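Local coordinates for protein phosphodiesterase (Pseudomonas aeruginosa, PDB 4G75) that is a colicin M-like bacteriocin that probably kills related bacteria by hydrolysing lipid-linked peptidoglycan precursors, with a bound magnesium ion, at residues M3-T8 with R165-P170; Y142-A147 with S204-N209; P176-V181 with V192-P197; Y198-D203 with G212-R217; I236-D241 with I277-A282. All blocks are in the same frame, centred on the assembly; numbering follows the deposited sequence. Where two conformers were deposited one is given.

Contact 2 is the most buried of the five and lies near the centre of the chain; contact 3, farthest of the five from that centre, is only partly buried, as are contacts 1, 4 and 5. Helix against helix in contact 2 and helix against strand in contact 3 are mainly apolar packing, whereas contact 1 joins two loops through apolar touches and a bridging water. Contacts 3 and 4 share strand 188-199, and contacts 3, 4 and 5 all belong to the same mixed sheet. Backbone pairing dominates contact 4; contact 5 has one such pair before waters take over. Contacts 4 and 5 each supply a ligand to the magnesium ion.

Contact 1. Residues M3-T8 with R165-P170; sequences MDLGTT and RLNIKP
Leu5 and Asn167 share a water that donates to Leu5 O at 2.6 Å and accepts, more distantly, from Asn167 ND2. The loop 3-8 that offers this carbonyl is folded by an Asx turn: Asp4 OD1 accepts from Gly6 N at 3.2 Å, met from above the carboxylate plane. Aspartate suits the corner because its other oxygen, OD2, can at the same time form a salt bridge with Arg106. Gly6 follows with a positive phi, a conformation glycine adopts easily.

Beside the water, Leu5 supplies the apolar part. Its CD1 lies 3.8 Å from Asn167 CB and also touches Arg165 O, so a single methyl spans two residues of the facing loop. Asn167 has CG anti to its backbone N (chi1 -155°), which sets CG beside Leu5 CD1. At the end of the amide, Thr7 CG2 comes within 3.7 Å of Asn167 ND2, the two side chains crossing at about a right angle.

At the other end Arg165 reaches out as an extended chain from CG to NE. Its NH1 is gripped by the carbonyls of Asn138 and Val2, which helps fix the flat group in place. In Met3, modelled as selenomethionine, the bend at chi2 (-79°) sets the large polarisable SE over the centre of one guanidinium face, 3.8 Å from Arg165 CZ.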
# COMPACT_ATOMS: atom_id res chain seq x y z
N MSE A 3 -12.96 3.08 -6.85
CA MSE A 3 -11.59 3.51 -7.04
C MSE A 3 -11.21 4.63 -6.07
O MSE A 3 -10.87 5.74 -6.49
CB MSE A 3 -11.36 3.93 -8.49
CG MSE A 3 -11.51 2.78 -9.49
SE MSE A 3 -9.94 1.63 -9.55
CE MSE A 3 -8.72 2.88 -10.41
N ASP A 4 -11.29 4.34 -4.77
CA ASP A 4 -10.73 5.23 -3.78
C ASP A 4 -9.24 4.94 -3.69
O ASP A 4 -8.82 4.05 -2.95
CB ASP A 4 -11.38 4.99 -2.41
CG ASP A 4 -10.80 5.88 -1.33
OD1 ASP A 4 -9.96 6.75 -1.65
OD2 ASP A 4 -11.18 5.71 -0.14
N LEU A 5 -8.44 5.68 -4.45
CA LEU A 5 -7.01 5.42 -4.47
C LEU A 5 -6.23 6.39 -3.59
O LEU A 5 -5.07 6.70 -3.86
CB LEU A 5 -6.47 5.43 -5.91
CG LEU A 5 -7.26 4.54 -6.88
CD1 LEU A 5 -6.63 4.58 -8.27
CD2 LEU A 5 -7.35 3.11 -6.36
N GLY A 6 -6.87 6.86 -2.52
CA GLY A 6 -6.21 7.64 -1.50
C GLY A 6 -5.75 9.03 -1.90
O GLY A 6 -4.77 9.53 -1.35
N THR A 7 -6.45 9.65 -2.84
CA THR A 7 -6.08 10.99 -3.27
C THR A 7 -6.80 12.07 -2.46
O THR A 7 -6.31 13.18 -2.32
CB THR A 7 -6.37 11.21 -4.76
OG1 THR A 7 -7.75 10.92 -5.03
CG2 THR A 7 -5.49 10.30 -5.62
N THR A 8 -7.97 11.73 -1.93
CA THR A 8 -8.77 12.69 -1.18
C THR A 8 -8.56 12.55 0.32
O THR A 8 -8.32 11.46 0.83
CB THR A 8 -10.26 12.53 -1.50
OG1 THR A 8 -10.70 11.23 -1.08
CG2 THR A 8 -10.50 12.67 -2.98
N ARG A 165 -4.89 0.39 -10.67
CA ARG A 165 -5.04 0.92 -9.31
C ARG A 165 -3.78 1.60 -8.80
O ARG A 165 -3.78 2.20 -7.74
CB ARG A 165 -5.50 -0.17 -8.33
CG ARG A 165 -6.92 -0.65 -8.60
CD ARG A 165 -7.42 -1.70 -7.62
NE ARG A 165 -8.84 -1.93 -7.84
CZ ARG A 165 -9.82 -1.35 -7.14
NH1 ARG A 165 -9.55 -0.54 -6.12
NH2 ARG A 165 -11.07 -1.62 -7.43
N LEU A 166 -2.69 1.49 -9.57
CA LEU A 166 -1.47 2.23 -9.24
C LEU A 166 -1.71 3.74 -9.32
O LEU A 166 -1.02 4.51 -8.66
CB LEU A 166 -0.33 1.86 -10.20
CG LEU A 166 0.19 0.43 -10.21
CD1 LEU A 166 1.17 0.26 -11.35
CD2 LEU A 166 0.86 0.05 -8.87
N ASN A 167 -2.69 4.14 -10.12
CA ASN A 167 -2.93 5.55 -10.40
C ASN A 167 -1.73 6.23 -11.05
O ASN A 167 -1.39 7.37 -10.74
CB ASN A 167 -3.32 6.30 -9.12
CG ASN A 167 -4.15 7.53 -9.41
OD1 ASN A 167 -4.84 7.60 -10.42
ND2 ASN A 167 -4.08 8.52 -8.51
N ILE A 168 -1.07 5.52 -11.96
CA ILE A 168 0.02 6.12 -12.71
C ILE A 168 -0.49 6.68 -14.04
O ILE A 168 -1.55 6.27 -14.53
CB ILE A 168 1.21 5.16 -12.92
CG1 ILE A 168 0.77 3.89 -13.66
CG2 ILE A 168 1.86 4.83 -11.58
CD1 ILE A 168 1.96 3.03 -14.12
N LYS A 169 0.26 7.61 -14.61
CA LYS A 169 -0.12 8.29 -15.84
C LYS A 169 1.08 8.40 -16.77
O LYS A 169 1.55 9.50 -17.07
CB LYS A 169 -0.62 9.70 -15.52
CG LYS A 169 -1.76 9.77 -14.52
CD LYS A 169 -3.09 9.42 -15.18
CE LYS A 169 -4.28 9.84 -14.33
NZ LYS A 169 -4.38 9.07 -13.05
N PRO A 170 1.59 7.25 -17.24
CA PRO A 170 2.81 7.30 -18.05
C PRO A 170 2.61 8.08 -19.34
O PRO A 170 1.57 7.96 -19.99
CB PRO A 170 3.11 5.82 -18.35
CG PRO A 170 2.27 5.05 -17.37
CD PRO A 170 1.06 5.88 -17.12
O HOH W 1 -3.27 7.02 -5.70

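Contact 2. Residues Y142-A147 with S204-N209; sequences YTPAAA and SWVAGN. With EDO (1,2-ethanediol), chain D.
Pro144 meets three residues of the segment 204-209: its CD lies 3.9 Å from Val206 CG1, its CG 4.0 Å from Trp205 CZ3, and the same CG touches Asn209 CB. A proline fits so early in helix 143-153, where no backbone N-H is needed for a helical bond, and its ring gives a compact apolar knob. Val206 CG1, anti to the backbone N (chi1 173°), also reaches Thr143 CB at 3.8 Å, the two side chains crossing at about a right angle.

In the second shell, Thr143 OG1 is bonded to Asp96 and to Gly139 N, while Trp205 NE1 is held by Gly6 O. The short helix is started by Ser204, an N-cap whose OG accepts from Ala207 N at 3.1 Å. A water donates to Pro144 O and, weakly, to Asn209 O.

Farther out, Ala145 rests on Leu92 of helix 81-102, whereas helix 205-208 lies in the connection between strands 188-199 and 213-224, so the contact ties the helical part to the sheet.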
# COMPACT_ATOMS: atom_id res chain seq x y z
N TYR A 142 -4.85 2.42 2.76
CA TYR A 142 -4.43 1.29 3.59
C TYR A 142 -3.40 0.41 2.90
O TYR A 142 -2.87 -0.52 3.51
CB TYR A 142 -5.62 0.40 3.98
CG TYR A 142 -6.74 1.07 4.76
CD1 TYR A 142 -6.47 1.74 5.95
CD2 TYR A 142 -8.06 0.99 4.34
CE1 TYR A 142 -7.48 2.34 6.67
CE2 TYR A 142 -9.08 1.59 5.06
CZ TYR A 142 -8.78 2.25 6.22
OH TYR A 142 -9.78 2.85 6.96
N THR A 143 -3.11 0.69 1.64
CA THR A 143 -2.32 -0.25 0.84
C THR A 143 -0.85 -0.36 1.26
O THR A 143 -0.31 -1.47 1.37
CB THR A 143 -2.44 0.04 -0.67
OG1 THR A 143 -3.77 -0.28 -1.10
CG2 THR A 143 -1.43 -0.80 -1.47
N PRO A 144 -0.18 0.78 1.50
CA PRO A 144 1.20 0.63 1.97
C PRO A 144 1.27 -0.14 3.30
O PRO A 144 2.15 -0.98 3.48
CB PRO A 144 1.66 2.07 2.15
CG PRO A 144 0.86 2.83 1.11
CD PRO A 144 -0.51 2.17 1.15
N ALA A 145 0.35 0.14 4.22
CA ALA A 145 0.36 -0.58 5.49
C ALA A 145 0.04 -2.06 5.29
O ALA A 145 0.64 -2.92 5.93
CB ALA A 145 -0.62 0.06 6.48
N ALA A 146 -0.91 -2.34 4.40
CA ALA A 146 -1.28 -3.72 4.12
C ALA A 146 -0.10 -4.48 3.52
O ALA A 146 0.11 -5.65 3.83
CB ALA A 146 -2.46 -3.76 3.17
N ALA A 147 0.66 -3.80 2.66
CA ALA A 147 1.82 -4.41 2.03
C ALA A 147 2.90 -4.73 3.07
O ALA A 147 3.57 -5.76 2.99
CB ALA A 147 2.38 -3.49 0.96
N SER A 204 1.76 8.84 -7.92
CA SER A 204 0.88 8.24 -6.92
C SER A 204 1.64 7.99 -5.63
O SER A 204 2.57 7.19 -5.61
CB SER A 204 0.35 6.91 -7.47
OG SER A 204 -0.31 6.15 -6.47
N TRP A 205 1.26 8.67 -4.54
CA TRP A 205 1.97 8.45 -3.28
C TRP A 205 1.79 7.01 -2.81
O TRP A 205 2.73 6.40 -2.31
CB TRP A 205 1.57 9.46 -2.19
CG TRP A 205 0.32 9.12 -1.40
CD1 TRP A 205 -0.94 9.59 -1.63
CD2 TRP A 205 0.24 8.27 -0.25
NE1 TRP A 205 -1.81 9.07 -0.70
CE2 TRP A 205 -1.11 8.26 0.16
CE3 TRP A 205 1.17 7.52 0.47
CZ2 TRP A 205 -1.55 7.52 1.26
CZ3 TRP A 205 0.73 6.79 1.56
CH2 TRP A 205 -0.61 6.79 1.95
N VAL A 206 0.59 6.46 -3.00
CA VAL A 206 0.31 5.08 -2.59
C VAL A 206 1.20 4.07 -3.33
O VAL A 206 1.83 3.20 -2.71
CB VAL A 206 -1.20 4.73 -2.77
CG1 VAL A 206 -1.45 3.25 -2.51
CG2 VAL A 206 -2.06 5.59 -1.86
N ALA A 207 1.27 4.18 -4.65
CA ALA A 207 2.11 3.26 -5.40
C ALA A 207 3.57 3.48 -5.02
O ALA A 207 4.32 2.52 -4.83
CB ALA A 207 1.92 3.44 -6.91
N GLY A 208 3.98 4.74 -4.90
CA GLY A 208 5.35 5.06 -4.56
C GLY A 208 5.79 4.47 -3.23
O GLY A 208 6.95 4.10 -3.05
N ASN A 209 4.84 4.39 -2.30
CA ASN A 209 5.11 3.93 -0.95
C ASN A 209 4.87 2.43 -0.82
O ASN A 209 5.04 1.86 0.25
CB ASN A 209 4.21 4.70 0.02
CG ASN A 209 4.68 4.64 1.46
OD1 ASN A 209 5.89 4.60 1.75
ND2 ASN A 209 3.74 4.66 2.37
C1 EDO D . 9.04 1.22 1.93
O1 EDO D . 9.08 -0.19 1.66
C2 EDO D . 7.64 1.75 1.69
O2 EDO D . 6.71 1.15 2.60
O HOH W 2 4.71 -0.73 2.36

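Contact 3. Residues P176-V181 with V192-P197; sequences PQFIGV and VDFNVP
Phe194 rises from strand 192-197 and sets its ring against Gln177, Phe178 and Val181 of helix 176-181, a helix lying on one face of the mixed sheet. Helix and strand run nearly antiparallel, at 154° with axes 9.5 Å apart, as suits elements joined by a short connection. Phe194 CG stands between the backbone N and the carbonyl carbon (chi1 63°), and the helix lies over one face of the ring, toward its rim: CZ comes 3.9 Å from Phe178 CB, and CE1 3.6 Å from Gln177 CB.

The Phe178 ring is turned so that Phe194 CE2 meets its edge, near its plane. The extended Gln177 chain crosses Phe194 obliquely, its amide tilted 52° from the ring plane; glutamine suits this partly exposed rim because its aliphatic part packs on the ring while its end is polar.

Val181 approaches from the same side of the ring, near the CD2 corner. Its CG2 lies 4.2 Å from Phe194 CD2, while its second methyl, CG1, meets Val192 CG2 at 4.1 Å.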
# COMPACT_ATOMS: atom_id res chain seq x y z
N PRO A 176 12.24 8.50 -23.55
CA PRO A 176 13.36 8.45 -24.50
C PRO A 176 13.38 7.17 -25.33
O PRO A 176 13.75 7.22 -26.50
CB PRO A 176 14.58 8.53 -23.59
CG PRO A 176 14.10 9.37 -22.45
CD PRO A 176 12.68 8.94 -22.21
N GLN A 177 12.98 6.04 -24.75
CA GLN A 177 12.99 4.79 -25.51
C GLN A 177 11.97 4.86 -26.64
O GLN A 177 12.23 4.43 -27.76
CB GLN A 177 12.70 3.59 -24.62
CG GLN A 177 13.81 3.29 -23.64
CD GLN A 177 13.54 2.03 -22.84
OE1 GLN A 177 13.17 2.09 -21.67
NE2 GLN A 177 13.72 0.88 -23.48
N PHE A 178 10.80 5.43 -26.34
CA PHE A 178 9.80 5.59 -27.38
C PHE A 178 10.25 6.59 -28.44
O PHE A 178 10.10 6.33 -29.63
CB PHE A 178 8.44 6.00 -26.81
CG PHE A 178 7.39 6.12 -27.87
CD1 PHE A 178 6.74 4.99 -28.34
CD2 PHE A 178 7.07 7.35 -28.41
CE1 PHE A 178 5.79 5.08 -29.33
CE2 PHE A 178 6.11 7.45 -29.41
CZ PHE A 178 5.47 6.31 -29.87
N ILE A 179 10.78 7.73 -28.02
CA ILE A 179 11.28 8.71 -28.98
C ILE A 179 12.32 8.05 -29.89
O ILE A 179 12.30 8.25 -31.09
CB ILE A 179 11.87 9.96 -28.29
CG1 ILE A 179 10.82 10.65 -27.43
CG2 ILE A 179 12.45 10.93 -29.33
CD1 ILE A 179 11.38 11.71 -26.50
N GLY A 180 13.20 7.25 -29.30
CA GLY A 180 14.20 6.53 -30.07
C GLY A 180 13.57 5.58 -31.07
O GLY A 180 13.99 5.52 -32.23
N VAL A 181 12.58 4.82 -30.63
CA VAL A 181 11.89 3.88 -31.50
C VAL A 181 11.17 4.61 -32.62
O VAL A 181 11.16 4.17 -33.77
CB VAL A 181 10.87 3.01 -30.72
CG1 VAL A 181 9.92 2.31 -31.66
CG2 VAL A 181 11.60 2.00 -29.85
N VAL A 192 6.38 -2.94 -31.73
CA VAL A 192 7.09 -2.22 -30.69
C VAL A 192 7.00 -3.03 -29.41
O VAL A 192 5.93 -3.53 -29.07
CB VAL A 192 6.47 -0.83 -30.44
CG1 VAL A 192 7.17 -0.15 -29.29
CG2 VAL A 192 6.56 0.03 -31.70
N ASP A 193 8.13 -3.18 -28.72
CA ASP A 193 8.17 -3.95 -27.49
C ASP A 193 9.44 -3.58 -26.73
O ASP A 193 10.54 -4.00 -27.10
CB ASP A 193 8.14 -5.45 -27.80
CG ASP A 193 7.85 -6.30 -26.58
OD1 ASP A 193 7.81 -5.77 -25.45
OD2 ASP A 193 7.67 -7.52 -26.76
N PHE A 194 9.29 -2.75 -25.70
CA PHE A 194 10.44 -2.37 -24.89
C PHE A 194 10.11 -2.24 -23.39
O PHE A 194 8.95 -2.14 -23.01
CB PHE A 194 11.11 -1.10 -25.43
CG PHE A 194 10.23 0.13 -25.40
CD1 PHE A 194 10.20 0.95 -24.29
CD2 PHE A 194 9.48 0.48 -26.51
CE1 PHE A 194 9.40 2.09 -24.27
CE2 PHE A 194 8.69 1.62 -26.50
CZ PHE A 194 8.65 2.42 -25.37
N ASN A 195 11.15 -2.28 -22.57
CA ASN A 195 11.00 -2.18 -21.11
C ASN A 195 11.54 -0.85 -20.61
O ASN A 195 12.55 -0.36 -21.10
CB ASN A 195 11.75 -3.32 -20.42
CG ASN A 195 11.33 -4.67 -20.92
OD1 ASN A 195 10.14 -4.92 -21.12
ND2 ASN A 195 12.30 -5.56 -21.16
N VAL A 196 10.85 -0.27 -19.64
CA VAL A 196 11.27 1.02 -19.07
C VAL A 196 10.98 1.08 -17.58
O VAL A 196 9.87 0.75 -17.14
CB VAL A 196 10.60 2.23 -19.78
CG1 VAL A 196 10.05 1.84 -21.13
CG2 VAL A 196 9.51 2.84 -18.91
N PRO A 197 11.97 1.49 -16.79
CA PRO A 197 11.74 1.69 -15.36
C PRO A 197 10.85 2.92 -15.16
O PRO A 197 10.92 3.88 -15.94
CB PRO A 197 13.14 1.97 -14.80
CG PRO A 197 14.10 1.48 -15.86
CD PRO A 197 13.38 1.68 -17.16

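Contact 4. Residues Y198-D203 with G212-R217; sequences YATAKD and GEITLR. With MG (magnesium ion), chain B; EDO (1,2-ethanediol), chain G; EDO (1,2-ethanediol), chain C.
Tyr198 and Ile214 form an antiparallel hydrogen-bonded pair, with Tyr198 N to Ile214 O at 2.8 Å and Ile214 N to Tyr198 O at 3.0 Å, and Ala199 with Glu213 forms the adjoining non-hydrogen-bonded pair. Beyond it Gly212 O is gripped twice by Thr200: Thr200 N donates at 3.2 Å from above the carbonyl plane, and Thr200 OG1 donates at 2.7 Å, tilted only 18° from that plane. Threonine suits this strand end because its hydroxyl adds a second donor to the backbone N-H, while its methyl CG2 packs 3.7 Å from Ile214 CD1.

On the face of Tyr198 and Ile214, the tyrosine CG, held anti to its backbone N (chi1 -163°), meets Leu216 CD1 at 3.7 Å, the two side chains crossing at a slant. Farther out Tyr198 OH donates to Asp203 OD2 on the syn side at 2.6 Å. The same oxygen accepts from Lys169 N, which holds the turn and the neighbouring loop together.

Being in a non-hydrogen-bonded pair, Glu213 turns its carbonyl away from strand 198-199, and Glu213 O binds the magnesium ion at 2.4 Å. Glu213 thus contributes its backbone carbonyl; Val211 O is a second carbonyl and Asp241 OD2 a carboxylate ligand.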
# COMPACT_ATOMS: atom_id res chain seq x y z
N TYR A 198 10.01 2.87 -14.14
CA TYR A 198 9.05 3.93 -13.92
C TYR A 198 8.91 4.19 -12.44
O TYR A 198 8.62 3.28 -11.67
CB TYR A 198 7.69 3.57 -14.52
CG TYR A 198 6.77 4.75 -14.70
CD1 TYR A 198 6.81 5.52 -15.85
CD2 TYR A 198 5.87 5.10 -13.70
CE1 TYR A 198 5.97 6.62 -16.02
CE2 TYR A 198 5.03 6.20 -13.85
CZ TYR A 198 5.09 6.95 -15.01
OH TYR A 198 4.24 8.03 -15.16
N ALA A 199 9.14 5.44 -12.05
CA ALA A 199 9.04 5.83 -10.65
C ALA A 199 7.59 6.15 -10.36
O ALA A 199 7.11 7.23 -10.71
CB ALA A 199 9.92 7.05 -10.37
N THR A 200 6.88 5.22 -9.73
CA THR A 200 5.45 5.42 -9.53
C THR A 200 5.14 6.60 -8.60
O THR A 200 4.07 7.20 -8.69
CB THR A 200 4.74 4.14 -9.03
OG1 THR A 200 5.22 3.80 -7.73
CG2 THR A 200 5.00 2.98 -9.99
N ALA A 201 6.09 6.95 -7.74
CA ALA A 201 5.88 8.07 -6.80
C ALA A 201 5.69 9.40 -7.52
O ALA A 201 5.13 10.34 -6.96
CB ALA A 201 7.03 8.16 -5.81
N LYS A 202 6.14 9.49 -8.77
CA LYS A 202 5.90 10.70 -9.56
C LYS A 202 4.41 10.96 -9.71
O LYS A 202 3.97 12.11 -9.82
CB LYS A 202 6.55 10.60 -10.94
CG LYS A 202 7.85 11.37 -11.10
CD LYS A 202 9.07 10.46 -11.05
CE LYS A 202 10.33 11.21 -11.47
NZ LYS A 202 11.42 10.30 -11.92
N ASP A 203 3.62 9.89 -9.70
CA ASP A 203 2.20 9.96 -10.02
C ASP A 203 1.29 9.68 -8.83
O ASP A 203 0.18 10.19 -8.77
CB ASP A 203 1.84 8.95 -11.11
CG ASP A 203 2.46 9.29 -12.45
OD1 ASP A 203 2.89 10.44 -12.63
OD2 ASP A 203 2.50 8.40 -13.33
N GLY A 212 7.00 1.45 -5.40
CA GLY A 212 8.07 2.37 -5.79
C GLY A 212 8.40 2.30 -7.28
O GLY A 212 7.51 2.48 -8.12
N GLU A 213 9.66 2.07 -7.60
CA GLU A 213 10.05 1.94 -9.00
C GLU A 213 9.69 0.55 -9.52
O GLU A 213 10.04 -0.45 -8.91
CB GLU A 213 11.54 2.19 -9.20
CG GLU A 213 11.93 2.27 -10.68
CD GLU A 213 13.43 2.22 -10.91
OE1 GLU A 213 14.02 3.29 -11.18
OE2 GLU A 213 14.02 1.12 -10.84
N ILE A 214 8.98 0.50 -10.65
CA ILE A 214 8.63 -0.77 -11.26
C ILE A 214 9.16 -0.75 -12.69
O ILE A 214 9.63 0.27 -13.15
CB ILE A 214 7.12 -0.99 -11.27
CG1 ILE A 214 6.41 0.12 -12.06
CG2 ILE A 214 6.59 -1.04 -9.84
CD1 ILE A 214 4.91 -0.06 -12.17
N THR A 215 9.08 -1.89 -13.36
CA THR A 215 9.47 -1.94 -14.77
C THR A 215 8.21 -2.07 -15.60
O THR A 215 7.42 -3.00 -15.40
CB THR A 215 10.41 -3.12 -15.06
OG1 THR A 215 11.56 -3.05 -14.21
CG2 THR A 215 10.86 -3.11 -16.51
N LEU A 216 8.01 -1.13 -16.52
CA LEU A 216 6.88 -1.21 -17.43
C LEU A 216 7.30 -1.90 -18.72
O LEU A 216 8.49 -1.95 -19.05
CB LEU A 216 6.33 0.19 -17.76
CG LEU A 216 5.81 1.03 -16.59
CD1 LEU A 216 5.30 2.37 -17.12
CD2 LEU A 216 4.71 0.29 -15.84
N ARG A 217 6.32 -2.43 -19.43
CA ARG A 217 6.53 -2.96 -20.77
C ARG A 217 5.57 -2.27 -21.72
O ARG A 217 4.35 -2.28 -21.50
CB ARG A 217 6.27 -4.47 -20.79
CG ARG A 217 6.66 -5.13 -22.10
CD ARG A 217 6.40 -6.63 -22.04
NE ARG A 217 6.93 -7.29 -23.23
CZ ARG A 217 7.01 -8.61 -23.38
NH1 ARG A 217 6.59 -9.41 -22.41
NH2 ARG A 217 7.51 -9.12 -24.50
MG MG B . 10.03 -1.34 -6.69
C1 EDO G . 9.92 8.12 -13.81
O1 EDO G . 10.60 6.87 -13.72
C2 EDO G . 8.42 7.88 -13.89
O2 EDO G . 7.80 9.00 -14.53
C1 EDO C . 5.29 -7.89 -18.66
O1 EDO C . 5.54 -8.88 -19.66
C2 EDO C . 4.07 -8.33 -17.86
O2 EDO C . 2.99 -8.54 -18.78
O HOH W 3 12.30 -2.44 -7.12
O HOH W 4 10.38 -1.84 -4.23

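Contact 5. Residues I236-D241 with I277-A282; sequences IRAYDD and IGIPGA. With MG (magnesium ion), chain B; EDO (1,2-ethanediol), chain C; EDO (1,2-ethanediol), chain J.
Asp241 and Ile277 hold the tight end: Asp241 N donates to Ile277 O at 2.9 Å and Ile277 N to Asp241 O at 2.8 Å. Next to them Asp240 OD1 lies 3.4 Å from Gly278 CA. Close apolar packing follows, with Ala238 CB 3.6 Å from Ile279 CG2; a small alanine lets the branched isoleucine come in.

Asp241 and Ile277 are the bridged pair of strands 229-243 and 275-278 in the mixed sheet, and Asp241 CG is anti to the backbone N (chi1 -155°). From there OD2 reaches the magnesium ion at 2.5 Å, joining Val211 O and Glu213 O.

Around Ala238 and Ile279 the backbones stand apart and two waters bridge them. One water donates to Ala238 O and to Asp240 OD1 and accepts from Ile279 N, so three polar atoms are bridged at once. A second water accepts from Ala238 N at 3.0 Å and lies close to Ile279 O and Gly281 O. The chains close again at Ala282, whose CA approaches Ile236 O at 3.2 Å in a CA-H...O contact, and an ethanediol carbon, C1, sits over one face of the Tyr239 ring, offset toward its rim.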
# COMPACT_ATOMS: atom_id res chain seq x y z
N ILE A 236 0.40 -0.67 -22.08
CA ILE A 236 1.44 -0.69 -21.07
C ILE A 236 1.11 -1.81 -20.09
O ILE A 236 -0.02 -1.90 -19.59
CB ILE A 236 1.47 0.65 -20.30
CG1 ILE A 236 1.92 1.79 -21.23
CG2 ILE A 236 2.38 0.57 -19.08
CD1 ILE A 236 1.91 3.15 -20.58
N ARG A 237 2.07 -2.70 -19.86
CA ARG A 237 1.97 -3.70 -18.82
C ARG A 237 3.09 -3.51 -17.82
O ARG A 237 3.92 -2.62 -17.97
CB ARG A 237 2.00 -5.11 -19.42
CG ARG A 237 0.95 -5.33 -20.50
CD ARG A 237 0.59 -6.80 -20.66
NE ARG A 237 1.68 -7.58 -21.23
CZ ARG A 237 1.88 -7.72 -22.54
NH1 ARG A 237 1.07 -7.11 -23.40
NH2 ARG A 237 2.89 -8.45 -22.98
N ALA A 238 3.12 -4.33 -16.78
CA ALA A 238 4.14 -4.19 -15.75
C ALA A 238 4.61 -5.54 -15.27
O ALA A 238 3.81 -6.46 -15.08
CB ALA A 238 3.61 -3.37 -14.58
N TYR A 239 5.91 -5.64 -15.03
CA TYR A 239 6.49 -6.86 -14.48
C TYR A 239 6.27 -6.97 -12.97
O TYR A 239 6.11 -5.96 -12.27
CB TYR A 239 7.99 -6.93 -14.78
CG TYR A 239 8.32 -7.02 -16.26
CD1 TYR A 239 8.43 -8.25 -16.89
CD2 TYR A 239 8.52 -5.87 -17.01
CE1 TYR A 239 8.74 -8.33 -18.24
CE2 TYR A 239 8.82 -5.94 -18.37
CZ TYR A 239 8.93 -7.18 -18.97
OH TYR A 239 9.24 -7.27 -20.32
N ASP A 240 6.27 -8.20 -12.47
CA ASP A 240 6.19 -8.41 -11.03
C ASP A 240 7.30 -7.64 -10.34
O ASP A 240 8.40 -7.50 -10.87
CB ASP A 240 6.35 -9.89 -10.68
CG ASP A 240 5.20 -10.74 -11.16
OD1 ASP A 240 4.27 -10.21 -11.79
OD2 ASP A 240 5.24 -11.96 -10.92
N ASP A 241 7.02 -7.18 -9.13
CA ASP A 241 7.97 -6.39 -8.39
C ASP A 241 8.13 -6.94 -6.97
O ASP A 241 7.15 -7.12 -6.26
CB ASP A 241 7.50 -4.94 -8.34
CG ASP A 241 8.64 -3.97 -8.15
OD1 ASP A 241 9.38 -3.73 -9.12
OD2 ASP A 241 8.79 -3.45 -7.02
N ILE A 277 5.01 -8.89 -5.78
CA ILE A 277 3.77 -8.19 -6.07
C ILE A 277 3.56 -8.24 -7.58
O ILE A 277 4.30 -7.63 -8.35
CB ILE A 277 3.78 -6.74 -5.55
CG1 ILE A 277 3.78 -6.74 -4.01
CG2 ILE A 277 2.56 -5.97 -6.06
CD1 ILE A 277 3.92 -5.35 -3.38
N GLY A 278 2.56 -9.00 -7.99
CA GLY A 278 2.16 -9.00 -9.38
C GLY A 278 1.44 -7.69 -9.67
O GLY A 278 0.74 -7.16 -8.80
N ILE A 279 1.62 -7.18 -10.88
CA ILE A 279 0.97 -5.94 -11.27
C ILE A 279 0.25 -6.22 -12.57
O ILE A 279 0.68 -5.80 -13.64
CB ILE A 279 2.00 -4.80 -11.44
CG1 ILE A 279 2.86 -4.68 -10.18
CG2 ILE A 279 1.30 -3.47 -11.76
CD1 ILE A 279 3.99 -3.66 -10.30
N PRO A 280 -0.86 -6.96 -12.48
CA PRO A 280 -1.55 -7.50 -13.66
C PRO A 280 -2.36 -6.46 -14.41
O PRO A 280 -2.78 -5.45 -13.84
CB PRO A 280 -2.49 -8.56 -13.06
CG PRO A 280 -2.73 -8.11 -11.67
CD PRO A 280 -1.49 -7.39 -11.22
N GLY A 281 -2.57 -6.72 -15.70
CA GLY A 281 -3.46 -5.90 -16.49
C GLY A 281 -2.71 -4.99 -17.44
O GLY A 281 -1.47 -4.99 -17.47
N ALA A 282 -3.46 -4.22 -18.21
CA ALA A 282 -2.86 -3.33 -19.19
C ALA A 282 -3.49 -1.95 -19.16
O ALA A 282 -4.68 -1.80 -18.88
CB ALA A 282 -2.96 -3.93 -20.59
MG MG B . 10.03 -1.34 -6.69
C1 EDO C . 5.29 -7.89 -18.66
O1 EDO C . 5.54 -8.88 -19.66
C2 EDO C . 4.07 -8.33 -17.86
O2 EDO C . 2.99 -8.54 -18.78
C1 EDO J . -6.88 -7.01 -14.81
O1 EDO J . -7.00 -6.16 -15.95
C2 EDO J . -5.65 -6.61 -14.01
O2 EDO J . -5.68 -5.19 -13.79
O HOH W 5 0.73 -6.06 -16.37
O HOH W 6 3.00 -8.28 -13.22
O HOH W 3 12.30 -2.44 -7.12
O HOH W 4 10.38 -1.84 -4.23